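Local atomic coordinates of antifungal protein GAFP-1 (Gastrodia elata, PDB entry 1XD5), a protein that probably binds mannose as a monomeric bulb-type lectin of an orchid and is named for its antifungal activity. Residues 31-34 with 39-42; 55-58 with 62-65. All coordinates share one frame; numbering follows the deposited sequence.

Contact 1: residues 31-34 with 39-42; sequences LVLY and AVWA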
loop_
_atom_site.group_PDB
_atom_site.type_symbol
_atom_site.label_atom_id
_atom_site.label_comp_id
_atom_site.label_asym_id
_atom_site.label_seq_id
_atom_site.Cartn_x
_atom_site.Cartn_y
_atom_site.Cartn_z
ATOM N N LEU A 31 -6.977 -4.432 -1.685
ATOM C CA LEU A 31 -6.231 -3.331 -1.104
ATOM C C LEU A 31 -6.992 -2.060 -1.478
ATOM O O LEU A 31 -7.169 -1.765 -2.660
ATOM C CB LEU A 31 -4.811 -3.298 -1.668
ATOM C CG LEU A 31 -3.906 -2.128 -1.258
ATOM C CD1 LEU A 31 -3.699 -2.078 0.275
ATOM C CD2 LEU A 31 -2.569 -2.229 -1.997
ATOM N N VAL A 32 -7.477 -1.331 -0.478
ATOM C CA VAL A 32 -8.421 -0.248 -0.737
ATOM C C VAL A 32 -8.057 1.053 -0.027
ATOM O O VAL A 32 -7.681 1.049 1.143
ATOM C CB VAL A 32 -9.878 -0.635 -0.335
ATOM C CG1 VAL A 32 -10.869 0.454 -0.776
ATOM C CG2 VAL A 32 -10.276 -1.999 -0.905
ATOM N N LEU A 33 -8.190 2.159 -0.755
ATOM C CA LEU A 33 -8.129 3.484 -0.162
ATOM C C LEU A 33 -9.546 4.015 0.087
ATOM O O LEU A 33 -10.341 4.158 -0.852
ATOM C CB LEU A 33 -7.341 4.442 -1.067
ATOM C CG LEU A 33 -7.137 5.869 -0.548
ATOM C CD1 LEU A 33 -6.410 5.916 0.791
ATOM C CD2 LEU A 33 -6.402 6.690 -1.564
ATOM N N TYR A 34 -9.863 4.293 1.351
ATOM C CA TYR A 34 -11.131 4.927 1.693
ATOM C C TYR A 34 -10.948 6.387 2.041
ATOM O O TYR A 34 -10.036 6.750 2.776
ATOM C CB TYR A 34 -11.800 4.228 2.872
ATOM C CG TYR A 34 -12.234 2.831 2.562
ATOM C CD1 TYR A 34 -13.456 2.589 1.948
ATOM C CD2 TYR A 34 -11.418 1.741 2.879
ATOM C CE1 TYR A 34 -13.863 1.298 1.652
ATOM C CE2 TYR A 34 -11.826 0.444 2.597
ATOM C CZ TYR A 34 -13.051 0.235 1.976
ATOM O OH TYR A 34 -13.480 -1.041 1.680
ATOM N N ALA A 39 -14.828 4.226 -0.888
ATOM C CA ALA A 39 -13.710 3.641 -1.650
ATOM C C ALA A 39 -13.356 4.505 -2.858
ATOM O O ALA A 39 -14.216 4.763 -3.707
ATOM C CB ALA A 39 -14.059 2.211 -2.111
ATOM N N VAL A 40 -12.104 4.953 -2.942
ATOM C CA VAL A 40 -11.681 5.787 -4.068
ATOM C C VAL A 40 -10.604 5.148 -4.954
ATOM O O VAL A 40 -10.290 5.660 -6.042
ATOM C CB VAL A 40 -11.258 7.233 -3.628
ATOM C CG1 VAL A 40 -12.424 7.937 -2.927
ATOM C CG2 VAL A 40 -10.004 7.233 -2.755
ATOM N N TRP A 41 -10.053 4.031 -4.481
ATOM C CA TRP A 41 -8.986 3.317 -5.172
ATOM C C TRP A 41 -8.943 1.915 -4.611
ATOM O O TRP A 41 -9.086 1.722 -3.407
ATOM C CB TRP A 41 -7.624 4.013 -4.965
ATOM C CG TRP A 41 -6.482 3.398 -5.765
ATOM C CD1 TRP A 41 -5.974 3.837 -6.969
ATOM C CD2 TRP A 41 -5.708 2.241 -5.410
ATOM N NE1 TRP A 41 -4.947 3.018 -7.378
ATOM C CE2 TRP A 41 -4.763 2.029 -6.442
ATOM C CE3 TRP A 41 -5.720 1.352 -4.322
ATOM C CZ2 TRP A 41 -3.837 0.963 -6.416
ATOM C CZ3 TRP A 41 -4.809 0.288 -4.304
ATOM C CH2 TRP A 41 -3.876 0.115 -5.337
ATOM N N ALA A 42 -8.744 0.931 -5.485
ATOM C CA ALA A 42 -8.585 -0.447 -5.046
ATOM C C ALA A 42 -7.720 -1.232 -6.008
ATOM O O ALA A 42 -7.675 -0.929 -7.208
ATOM C CB ALA A 42 -9.942 -1.125 -4.868
#
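The indole of W41 meets L31 at its edge, where CZ3 of W41 lies 4.0 Å from L31 CG and the leucine carbon sits in the ring plane. The carbonyl oxygen L31 O approaches the same CZ3 obliquely at 3.5 Å. At the other end of the hairpin the Y34 ring has V32 CG1 over one face, 3.4 Å above the plane and offset toward the rim, while its CE1 touches A39 CB at 3.9 Å. V32 CG1 also meets A39 CB, so the three side chains form one cluster on the face of the sheet that A42 shares.

The two strands are the last pair of one of the three antiparallel sheets of the beta-prism II fold of monocot lectins. V32 pairs with A42 and Y34 with A39, leaving one more residue between the partners on 39-42 than on 31-34: a beta bulge. Opposite it, L33 N gives a 2.8 Å bond to W41 O, and L33 O accepts V40 N, also at 2.8 Å.

V32 and Y34 belong to the family's Q-x-D-x-N-x-V-x-Y sugar-binding motif, and Y34 OH is hydrogen-bonded to Q26 of the same motif. V40 CG2, lodged between its own backbone N and carbonyl carbon, reaches L33 CD2 at 3.8 Å, with a sulfate ion near the valine.

Contact 2: residues 55-58 with 62-65; sequences KMQN and LVIY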
loop_
_atom_site.group_PDB
_atom_site.type_symbol
_atom_site.label_atom_id
_atom_site.label_comp_id
_atom_site.label_asym_id
_atom_site.label_seq_id
_atom_site.Cartn_x
_atom_site.Cartn_y
_atom_site.Cartn_z
ATOM N N LYS A 55 3.109 -6.353 1.897
ATOM C CA LYS A 55 4.536 -6.283 2.188
ATOM C C LYS A 55 5.195 -5.174 1.384
ATOM O O LYS A 55 5.136 -5.183 0.163
ATOM C CB LYS A 55 5.217 -7.621 1.858
ATOM C CG LYS A 55 4.767 -8.799 2.714
ATOM C CD LYS A 55 5.767 -9.963 2.619
ATOM C CE LYS A 55 5.274 -11.194 3.379
ATOM N NZ LYS A 55 6.034 -12.433 3.018
ATOM N N MET A 56 5.831 -4.235 2.078
ATOM C CA MET A 56 6.674 -3.241 1.441
ATOM C C MET A 56 8.063 -3.870 1.423
ATOM O O MET A 56 8.702 -3.997 2.469
ATOM C CB MET A 56 6.657 -1.923 2.235
ATOM C CG MET A 56 7.546 -0.800 1.676
ATOM S SD MET A 56 6.973 -0.149 0.084
ATOM C CE MET A 56 8.131 -0.918 -1.069
ATOM N N GLN A 57 8.510 -4.286 0.242
ATOM C CA GLN A 57 9.760 -5.027 0.110
ATOM C C GLN A 57 10.986 -4.129 -0.012
ATOM O O GLN A 57 10.898 -2.970 -0.422
ATOM C CB GLN A 57 9.681 -5.996 -1.078
ATOM C CG GLN A 57 8.541 -7.019 -0.923
ATOM C CD GLN A 57 8.539 -8.101 -1.983
ATOM O OE1 GLN A 57 7.896 -9.123 -1.805
ATOM N NE2 GLN A 57 9.234 -7.871 -3.086
ATOM N N ASN A 58 12.135 -4.693 0.342
ATOM C CA ASN A 58 13.414 -4.004 0.235
ATOM C C ASN A 58 13.843 -3.704 -1.199
ATOM O O ASN A 58 14.708 -2.864 -1.424
ATOM C CB ASN A 58 14.498 -4.804 0.969
ATOM C CG ASN A 58 14.420 -4.619 2.474
ATOM O OD1 ASN A 58 14.262 -3.498 2.966
ATOM N ND2 ASN A 58 14.505 -5.716 3.211
ATOM N N LEU A 62 5.828 -3.397 -3.891
ATOM C CA LEU A 62 4.754 -3.506 -2.906
ATOM C C LEU A 62 3.895 -4.677 -3.318
ATOM O O LEU A 62 3.364 -4.698 -4.430
ATOM C CB LEU A 62 3.904 -2.228 -2.883
ATOM C CG LEU A 62 2.757 -2.167 -1.867
ATOM C CD1 LEU A 62 3.318 -1.990 -0.459
ATOM C CD2 LEU A 62 1.793 -1.014 -2.205
ATOM N N VAL A 63 3.747 -5.648 -2.432
ATOM C CA VAL A 63 3.168 -6.914 -2.840
ATOM C C VAL A 63 2.134 -7.394 -1.854
ATOM O O VAL A 63 2.353 -7.360 -0.643
ATOM C CB VAL A 63 4.254 -8.021 -2.998
ATOM C CG1 VAL A 63 3.649 -9.269 -3.616
ATOM C CG2 VAL A 63 5.416 -7.532 -3.864
ATOM N N ILE A 64 1.008 -7.862 -2.386
ATOM C CA ILE A 64 0.003 -8.518 -1.570
ATOM C C ILE A 64 0.288 -10.014 -1.595
ATOM O O ILE A 64 0.409 -10.605 -2.671
ATOM C CB ILE A 64 -1.420 -8.232 -2.116
ATOM C CG1 ILE A 64 -1.731 -6.731 -2.080
ATOM C CG2 ILE A 64 -2.471 -9.050 -1.338
ATOM C CD1 ILE A 64 -3.088 -6.376 -2.698
ATOM N N TYR A 65 0.383 -10.616 -0.411
ATOM C CA TYR A 65 0.560 -12.065 -0.285
ATOM C C TYR A 65 -0.573 -12.672 0.511
ATOM O O TYR A 65 -1.105 -12.037 1.415
ATOM C CB TYR A 65 1.865 -12.409 0.449
ATOM C CG TYR A 65 3.124 -12.164 -0.339
ATOM C CD1 TYR A 65 3.636 -13.130 -1.207
ATOM C CD2 TYR A 65 3.815 -10.967 -0.203
ATOM C CE1 TYR A 65 4.809 -12.891 -1.932
ATOM C CE2 TYR A 65 4.977 -10.725 -0.906
ATOM C CZ TYR A 65 5.466 -11.675 -1.776
ATOM O OH TYR A 65 6.628 -11.390 -2.463
#
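Y65 OH donates a hydrogen bond of 2.7 Å to OE1 of Q57, lying in the plane of the amide carbonyl at a C=O...O angle of 157°. Both residues belong to the Q-x-D-x-N-x-V-x-Y motif that forms the mannose pocket in bulb-type lectins, here carried by the hairpin of strands 52-56 and 62-66 in a beta-prism II fold, so the bond joins the first and last positions of a probable sugar site. The oxygen arrives at the edge of the phenol in the ring plane, and amide and ring are turned only 24° from each other. Another motif residue steadies the amide from its other end, as Q57 NE2 is hydrogen-bonded to D59. V63, also of the motif, places CG2 beside Q57 OE1 and CG1 over one face of the Y65 ring, 3.3 Å above its plane.

K55 takes the opposite face. Its chain runs extended beyond CG and crosses the tyrosine at about a right angle, with CD 3.6 Å from Y65 CD2, and the ammonium NZ ends 4.5 Å from the ring centroid in a cation-pi contact. The phenol is thus held between an aliphatic branch and a charged amine.

Two backbone bonds join K55 and V63 as an antiparallel hydrogen-bonded pair: K55 N to V63 O is 2.8 Å and nearly straight, V63 N to K55 O is 3.0 Å. On the reverse face of the sheet, where both side chains also touch I95, M56 bends at chi2 (68°) and its SD lies 4.1 Å from L62 CD1.

In the fold
From the N terminus, strands 3-5 and 8-10 go to the edges of two other sheets; the chain then forms strands 15-18 and 21-25 and turns after strand 31-35, where contact 1 closes a short hairpin with strand 38-42, the last strand of its sheet. The chain then passes to strand 52-56, and contact 2 closes a second hairpin with strand 62-66, the two middle strands of another sheet. The contacts follow in series, neither nesting nor crossing, and lie on opposite sides of the chain's centre with their own centres about 17 Å apart. They still meet in the interior between the sheets: L31 CB packs on I64 CD1 at 3.7 Å, and W72 of strand 69-73 touches L31, W41 and I64.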